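Toxin 2A (Paenibacillus larvae, PDB 5URP) is a toxin of a honeybee pathogen that probably transfers ADP-ribose from NAD+ to a host protein, as other ADP-ribosyltransferase exotoxins do. Local coordinates at residues G140-T151 / E190-I201. Sequence-based numbering, arbitrary orientation.
Sequences GTMLLERGYLST and EMLLPRDTKYYI
Tyr148 lies against Leu192, Leu193 and Arg195, beginning with its CB, which rests on Leu192 CD1 at 3.8 Å. From there chi1 (-62°) sets CG beside the backbone N, and the ring runs along the turn at Arg195: CD1 comes to 3.4 Å from Arg195 N, while Leu193 O lies at the ring edge, in its plane. Arg195 CB sits over one face, a CH-pi contact 4.1 Å from the centroid, and farther out CZ and OH run past Arg195 CD. The hydroxyl finally bonds to Asp89 OD1, and Arg195 NE forms a salt bridge with OD2, so the one carboxylate takes both the tyrosine hydroxyl and the arginine.

Either side of this turn the chains pair antiparallel, in two separate ladders. In the first, Leu143 and Tyr199 exchange backbone bonds, and Leu143 CB lies over the Tyr199 ring; the Tyr199 hydroxyl reaches Glu145 OE2 through a water. In the second, Leu149 pairs with Leu193 and Thr151 with Met191. Met191 O is gripped twice, by Thr151 N at 3.0 Å and Thr151 OG1 at 2.9 Å, from opposite faces of its plane. Next door, Ser150 OG donates to Glu190 OE2 (2.7 Å), 49° above the carboxylate plane, and also bonds Tyr59. Ser150 and Thr151 probably begin the Ser-Thr-Ser motif known from ADP-ribosyltransferase toxins, and Glu190 sits where relatives carry the catalytic glutamate of their Gln-X-Glu motif, consistent with the same role here; its OE1 hydrogen-bonds a glycerol, probably from the crystallisation liquor.

Strand 142-145 is one edge of the five-stranded mixed sheet, paired with 197-207, which in turn pairs with 214-221; 149-152 and 190-193 belong to a second, antiparallel sheet. Leu149, Leu193 and Tyr199 all pack on Leu168 of strand 164-170, while Tyr148 and Arg195 lean on helix 79-92.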
ATOM      1  N   GLY A 140     -16.808   7.893   0.978  1.00 32.45           N
ATOM      2  CA  GLY A 140     -16.880   9.098   1.779  1.00 32.98           C
ATOM      3  C   GLY A 140     -16.506   8.879   3.223  1.00 32.96           C
ATOM      4  O   GLY A 140     -16.943   9.635   4.097  1.00 33.31           O
ATOM      5  N   THR A 141     -15.696   7.869   3.507  1.00 29.34           N
ATOM      6  CA  THR A 141     -15.203   7.637   4.852  1.00 29.11           C
ATOM      7  C   THR A 141     -13.697   7.500   4.809  1.00 28.16           C
ATOM      8  O   THR A 141     -13.087   7.232   3.763  1.00 28.60           O
ATOM      9  CB  THR A 141     -15.815   6.397   5.485  1.00 29.25           C
ATOM     10  OG1 THR A 141     -15.209   5.215   4.922  1.00 29.57           O
ATOM     11  CG2 THR A 141     -17.310   6.375   5.253  1.00 32.27           C
ATOM     12  N   MET A 142     -13.087   7.726   5.967  1.00 34.26           N
ATOM     13  CA  MET A 142     -11.656   7.533   6.130  1.00 32.56           C
ATOM     14  C   MET A 142     -11.380   6.123   6.628  1.00 32.13           C
ATOM     15  O   MET A 142     -12.064   5.649   7.537  1.00 37.92           O
ATOM     16  CB  MET A 142     -11.106   8.568   7.114  1.00 33.86           C
ATOM     17  CG  MET A 142      -9.625   8.786   7.011  1.00 40.53           C
ATOM     18  SD  MET A 142      -9.214   9.889   8.405  1.00 54.54           S
ATOM     19  CE  MET A 142      -9.464  11.434   7.602  1.00 31.46           C
ATOM     20  N   LEU A 143     -10.381   5.466   6.045  1.00 31.07           N
ATOM     21  CA  LEU A 143      -9.828   4.218   6.557  1.00 32.31           C
ATOM     22  C   LEU A 143      -8.472   4.498   7.206  1.00 34.14           C
ATOM     23  O   LEU A 143      -7.809   5.494   6.900  1.00 33.35           O
ATOM     24  CB  LEU A 143      -9.671   3.164   5.461  1.00 37.72           C
ATOM     25  CG  LEU A 143     -10.939   2.684   4.732  1.00 51.44           C
ATOM     26  CD1 LEU A 143     -10.616   1.535   3.790  1.00 59.01           C
ATOM     27  CD2 LEU A 143     -12.007   2.258   5.689  1.00 56.69           C
ATOM     28  N   LEU A 144      -8.105   3.642   8.160  1.00 34.62           N
ATOM     29  CA  LEU A 144      -6.859   3.760   8.917  1.00 35.69           C
ATOM     30  C   LEU A 144      -6.176   2.405   8.873  1.00 34.63           C
ATOM     31  O   LEU A 144      -6.746   1.410   9.330  1.00 33.10           O
ATOM     32  CB  LEU A 144      -7.117   4.184  10.371  1.00 35.02           C
ATOM     33  CG  LEU A 144      -5.983   3.989  11.387  1.00 36.22           C
ATOM     34  CD1 LEU A 144      -4.854   4.885  11.045  1.00 41.97           C
ATOM     35  CD2 LEU A 144      -6.483   4.252  12.811  1.00 36.18           C
ATOM     36  N   GLU A 145      -4.976   2.356   8.306  1.00 28.66           N
ATOM     37  CA  GLU A 145      -4.200   1.124   8.212  1.00 27.82           C
ATOM     38  C   GLU A 145      -3.165   1.083   9.327  1.00 28.45           C
ATOM     39  O   GLU A 145      -2.225   1.882   9.336  1.00 28.88           O
ATOM     40  CB  GLU A 145      -3.532   1.028   6.843  1.00 27.56           C
ATOM     41  CG  GLU A 145      -2.634  -0.174   6.681  1.00 27.91           C
ATOM     42  CD  GLU A 145      -3.337  -1.488   6.974  1.00 33.21           C
ATOM     43  OE1 GLU A 145      -2.838  -2.250   7.836  1.00 30.22           O
ATOM     44  OE2 GLU A 145      -4.379  -1.759   6.338  1.00 32.67           O
ATOM     45  N   ARG A 146      -3.319   0.126  10.246  1.00 26.47           N
ATOM     46  CA  ARG A 146      -2.408   0.018  11.379  1.00 25.70           C
ATOM     47  C   ARG A 146      -1.049  -0.565  11.011  1.00 24.57           C
ATOM     48  O   ARG A 146      -0.053  -0.206  11.634  1.00 24.80           O
ATOM     49  CB  ARG A 146      -3.074  -0.798  12.479  1.00 26.74           C
ATOM     50  CG  ARG A 146      -4.321  -0.042  12.989  1.00 29.43           C
ATOM     51  CD  ARG A 146      -4.914  -0.551  14.284  1.00 48.75           C
ATOM     52  NE  ARG A 146      -6.263  -0.008  14.454  1.00 58.29           N
ATOM     53  CZ  ARG A 146      -6.923   0.054  15.606  1.00 63.20           C
ATOM     54  NH1 ARG A 146      -6.362  -0.374  16.732  1.00 69.97           N
ATOM     55  NH2 ARG A 146      -8.147   0.565  15.626  1.00 59.62           N
ATOM     56  N   GLY A 147      -0.972  -1.485  10.030  1.00 23.43           N
ATOM     57  CA  GLY A 147       0.326  -1.924   9.549  1.00 23.00           C
ATOM     58  C   GLY A 147       0.961  -0.893   8.643  1.00 24.83           C
ATOM     59  O   GLY A 147       0.389   0.149   8.356  1.00 23.21           O
ATOM     60  N   TYR A 148       2.165  -1.198   8.147  1.00 21.81           N
ATOM     61  CA  TYR A 148       2.682  -0.408   7.041  1.00 21.12           C
ATOM     62  C   TYR A 148       1.848  -0.649   5.782  1.00 21.71           C
ATOM     63  O   TYR A 148       1.206  -1.687   5.613  1.00 23.99           O
ATOM     64  CB  TYR A 148       4.158  -0.737   6.783  1.00 22.65           C
ATOM     65  CG  TYR A 148       5.040  -0.402   7.955  1.00 24.41           C
ATOM     66  CD1 TYR A 148       5.484   0.913   8.183  1.00 23.44           C
ATOM     67  CD2 TYR A 148       5.378  -1.375   8.872  1.00 22.35           C
ATOM     68  CE1 TYR A 148       6.280   1.207   9.285  1.00 22.64           C
ATOM     69  CE2 TYR A 148       6.153  -1.098   9.974  1.00 23.96           C
ATOM     70  CZ  TYR A 148       6.600   0.192  10.184  1.00 24.43           C
ATOM     71  OH  TYR A 148       7.356   0.390  11.290  1.00 26.52           O
ATOM     72  N   LEU A 149       1.865   0.319   4.892  1.00 21.23           N
ATOM     73  CA  LEU A 149       1.060   0.269   3.679  1.00 22.01           C
ATOM     74  C   LEU A 149       1.998   0.142   2.486  1.00 21.79           C
ATOM     75  O   LEU A 149       2.582   1.121   2.017  1.00 22.26           O
ATOM     76  CB  LEU A 149       0.165   1.501   3.595  1.00 24.82           C
ATOM     77  CG  LEU A 149      -0.918   1.500   2.530  1.00 28.77           C
ATOM     78  CD1 LEU A 149      -1.835   0.298   2.658  1.00 26.36           C
ATOM     79  CD2 LEU A 149      -1.732   2.798   2.646  1.00 31.07           C
ATOM     80  N   SER A 150       2.133  -1.098   1.995  1.00 22.33           N
ATOM     81  CA  SER A 150       2.929  -1.398   0.820  1.00 21.76           C
ATOM     82  C   SER A 150       2.074  -1.191  -0.423  1.00 24.00           C
ATOM     83  O   SER A 150       0.974  -1.755  -0.528  1.00 24.66           O
ATOM     84  CB  SER A 150       3.428  -2.852   0.864  1.00 24.08           C
ATOM     85  OG  SER A 150       4.375  -3.069   1.897  1.00 24.28           O
ATOM     86  N   THR A 151       2.589  -0.411  -1.366  1.00 18.71           N
ATOM     87  CA  THR A 151       1.906  -0.079  -2.604  1.00 18.85           C
ATOM     88  C   THR A 151       2.937  -0.158  -3.719  1.00 19.70           C
ATOM     89  O   THR A 151       4.120  -0.384  -3.461  1.00 21.06           O
ATOM     90  CB  THR A 151       1.304   1.329  -2.559  1.00 20.11           C
ATOM     91  OG1 THR A 151       2.351   2.295  -2.617  1.00 19.79           O
ATOM     92  CG2 THR A 151       0.485   1.529  -1.296  1.00 22.88           C
ATOM     93  N   GLU A 190       7.923  -1.007  -5.260  1.00 21.09           N
ATOM     94  CA  GLU A 190       7.157  -0.724  -4.050  1.00 20.82           C
ATOM     95  C   GLU A 190       7.424   0.682  -3.508  1.00 20.16           C
ATOM     96  O   GLU A 190       8.579   1.099  -3.359  1.00 22.18           O
ATOM     97  CB  GLU A 190       7.471  -1.746  -2.965  1.00 19.82           C
ATOM     98  CG  GLU A 190       6.722  -1.481  -1.672  1.00 21.60           C
ATOM     99  CD  GLU A 190       6.881  -2.543  -0.599  1.00 25.21           C
ATOM    100  OE1 GLU A 190       7.326  -3.682  -0.882  1.00 24.14           O
ATOM    101  OE2 GLU A 190       6.541  -2.221   0.559  1.00 24.66           O
ATOM    102  N   MET A 191       6.338   1.378  -3.205  1.00 19.80           N
ATOM    103  CA  MET A 191       6.347   2.607  -2.414  1.00 20.89           C
ATOM    104  C   MET A 191       5.792   2.228  -1.045  1.00 20.43           C
ATOM    105  O   MET A 191       4.649   1.761  -0.936  1.00 20.06           O
ATOM    106  CB  MET A 191       5.500   3.709  -3.055  1.00 22.09           C
ATOM    107  CG  MET A 191       5.978   4.205  -4.374  1.00 23.52           C
ATOM    108  SD  MET A 191       7.521   5.130  -4.283  1.00 28.19           S
ATOM    109  CE  MET A 191       7.047   6.472  -3.232  1.00 27.50           C
ATOM    110  N   LEU A 192       6.585   2.435  -0.001  1.00 20.80           N
ATOM    111  CA  LEU A 192       6.209   2.027   1.340  1.00 19.58           C
ATOM    112  C   LEU A 192       5.749   3.256   2.103  1.00 20.92           C
ATOM    113  O   LEU A 192       6.494   4.234   2.189  1.00 22.26           O
ATOM    114  CB  LEU A 192       7.391   1.372   2.036  1.00 21.63           C
ATOM    115  CG  LEU A 192       7.178   0.851   3.451  1.00 21.96           C
ATOM    116  CD1 LEU A 192       6.027  -0.120   3.528  1.00 22.42           C
ATOM    117  CD2 LEU A 192       8.452   0.210   3.989  1.00 23.17           C
ATOM    118  N   LEU A 193       4.541   3.205   2.626  1.00 20.69           N
ATOM    119  CA  LEU A 193       3.998   4.336   3.381  1.00 20.43           C
ATOM    120  C   LEU A 193       4.019   4.003   4.868  1.00 20.77           C
ATOM    121  O   LEU A 193       3.958   2.834   5.272  1.00 20.98           O
ATOM    122  CB  LEU A 193       2.564   4.660   2.948  1.00 20.76           C
ATOM    123  CG  LEU A 193       2.274   5.455   1.671  1.00 26.89           C
ATOM    124  CD1 LEU A 193       0.871   5.096   1.190  1.00 30.84           C
ATOM    125  CD2 LEU A 193       2.300   6.933   1.825  1.00 32.79           C
ATOM    126  N   PRO A 194       4.085   5.027   5.718  1.00 20.82           N
ATOM    127  CA  PRO A 194       4.137   4.812   7.161  1.00 21.18           C
ATOM    128  C   PRO A 194       2.956   4.023   7.678  1.00 21.05           C
ATOM    129  O   PRO A 194       1.878   4.012   7.078  1.00 21.85           O
ATOM    130  CB  PRO A 194       4.099   6.246   7.728  1.00 23.14           C
ATOM    131  CG  PRO A 194       4.589   7.113   6.629  1.00 24.22           C
ATOM    132  CD  PRO A 194       4.224   6.445   5.345  1.00 22.40           C
ATOM    133  N   ARG A 195       3.173   3.347   8.800  1.00 22.86           N
ATOM    134  CA  ARG A 195       2.057   2.762   9.517  1.00 23.02           C
ATOM    135  C   ARG A 195       1.114   3.861  10.019  1.00 24.51           C
ATOM    136  O   ARG A 195       1.485   5.025  10.119  1.00 24.17           O
ATOM    137  CB  ARG A 195       2.569   1.898  10.666  1.00 23.92           C
ATOM    138  CG  ARG A 195       3.121   2.634  11.867  1.00 24.82           C
ATOM    139  CD  ARG A 195       3.807   1.654  12.812  1.00 24.76           C
ATOM    140  NE  ARG A 195       4.447   2.327  13.928  1.00 26.49           N
ATOM    141  CZ  ARG A 195       3.871   2.595  15.090  1.00 29.70           C
ATOM    142  NH1 ARG A 195       2.602   2.269  15.329  1.00 30.10           N
ATOM    143  NH2 ARG A 195       4.577   3.205  16.026  1.00 30.80           N
ATOM    144  N   ASP A 196      -0.125   3.461  10.304  1.00 26.82           N
ATOM    145  CA  ASP A 196      -1.198   4.361  10.705  1.00 28.13           C
ATOM    146  C   ASP A 196      -1.524   5.398   9.631  1.00 28.23           C
ATOM    147  O   ASP A 196      -1.932   6.526   9.944  1.00 28.62           O
ATOM    148  CB  ASP A 196      -0.841   5.038  12.032  1.00 26.77           C
ATOM    149  CG  ASP A 196      -0.836   4.070  13.205  1.00 32.92           C
ATOM    150  OD1 ASP A 196      -1.665   3.144  13.222  1.00 29.89           O
ATOM    151  OD2 ASP A 196      -0.049   4.278  14.157  1.00 34.84           O
ATOM    152  N   THR A 197      -1.374   5.032   8.357  1.00 25.28           N
ATOM    153  CA  THR A 197      -1.780   5.922   7.283  1.00 23.30           C
ATOM    154  C   THR A 197      -3.300   6.022   7.231  1.00 25.09           C
ATOM    155  O   THR A 197      -4.017   5.020   7.320  1.00 26.61           O
ATOM    156  CB  THR A 197      -1.218   5.451   5.933  1.00 23.86           C
ATOM    157  OG1 THR A 197       0.184   5.750   5.863  1.00 26.29           O
ATOM    158  CG2 THR A 197      -1.921   6.149   4.761  1.00 25.43           C
ATOM    159  N   LYS A 198      -3.773   7.254   7.083  1.00 26.82           N
ATOM    160  CA  LYS A 198      -5.181   7.578   6.922  1.00 27.57           C
ATOM    161  C   LYS A 198      -5.438   7.838   5.450  1.00 27.71           C
ATOM    162  O   LYS A 198      -4.683   8.570   4.815  1.00 28.27           O
ATOM    163  CB  LYS A 198      -5.545   8.834   7.729  1.00 28.11           C
ATOM    164  CG  LYS A 198      -5.553   8.643   9.218  1.00 28.74           C
ATOM    165  CD  LYS A 198      -5.761   9.995   9.894  1.00 29.95           C
ATOM    166  CE  LYS A 198      -6.173   9.864  11.350  1.00 30.72           C
ATOM    167  NZ  LYS A 198      -6.599  11.171  11.963  1.00 33.25           N
ATOM    168  N   TYR A 199      -6.476   7.216   4.895  1.00 29.82           N
ATOM    169  CA  TYR A 199      -6.812   7.491   3.511  1.00 28.49           C
ATOM    170  C   TYR A 199      -8.321   7.577   3.354  1.00 30.65           C
ATOM    171  O   TYR A 199      -9.076   6.811   3.958  1.00 33.65           O
ATOM    172  CB  TYR A 199      -6.169   6.449   2.565  1.00 27.98           C
ATOM    173  CG  TYR A 199      -6.450   4.981   2.790  1.00 32.29           C
ATOM    174  CD1 TYR A 199      -5.805   4.260   3.792  1.00 32.59           C
ATOM    175  CD2 TYR A 199      -7.288   4.293   1.935  1.00 36.95           C
ATOM    176  CE1 TYR A 199      -6.034   2.898   3.961  1.00 34.08           C
ATOM    177  CE2 TYR A 199      -7.508   2.930   2.088  1.00 34.46           C
ATOM    178  CZ  TYR A 199      -6.887   2.247   3.101  1.00 35.45           C
ATOM    179  OH  TYR A 199      -7.126   0.905   3.237  1.00 36.90           O
ATOM    180  N   TYR A 200      -8.740   8.524   2.535  1.00 25.44           N
ATOM    181  CA  TYR A 200     -10.141   8.840   2.346  1.00 25.63           C
ATOM    182  C   TYR A 200     -10.636   8.239   1.045  1.00 25.59           C
ATOM    183  O   TYR A 200     -10.010   8.436   0.002  1.00 27.98           O
ATOM    184  CB  TYR A 200     -10.339  10.355   2.329  1.00 27.97           C
ATOM    185  CG  TYR A 200     -11.750  10.819   2.074  1.00 27.33           C
ATOM    186  CD1 TYR A 200     -12.702  10.858   3.096  1.00 28.39           C
ATOM    187  CD2 TYR A 200     -12.125  11.275   0.821  1.00 29.89           C
ATOM    188  CE1 TYR A 200     -13.987  11.282   2.851  1.00 29.72           C
ATOM    189  CE2 TYR A 200     -13.411  11.703   0.569  1.00 31.95           C
ATOM    190  CZ  TYR A 200     -14.335  11.728   1.602  1.00 31.37           C
ATOM    191  OH  TYR A 200     -15.605  12.173   1.381  1.00 33.61           O
ATOM    192  N   ILE A 201     -11.778   7.558   1.110  1.00 25.36           N
ATOM    193  CA  ILE A 201     -12.348   6.874  -0.053  1.00 25.26           C
ATOM    194  C   ILE A 201     -13.261   7.824  -0.825  1.00 26.16           C
ATOM    195  O   ILE A 201     -14.339   8.207  -0.355  1.00 28.10           O
ATOM    196  CB  ILE A 201     -13.086   5.602   0.366  1.00 27.43           C
ATOM    197  CG1 ILE A 201     -12.075   4.637   1.010  1.00 29.48           C
ATOM    198  CG2 ILE A 201     -13.696   4.913  -0.877  1.00 26.92           C
ATOM    199  CD1 ILE A 201     -12.704   3.387   1.573  1.00 31.57           C
TER
HETATM  200  O   HOH W   1      -6.731  -0.287   5.681  1.00 44.94           O
HETATM  201  O   HOH W   2       0.286   1.079  13.919  1.00 27.81           O
HETATM  202  O   HOH W   3      -0.501   2.518   7.039  1.00 22.31           O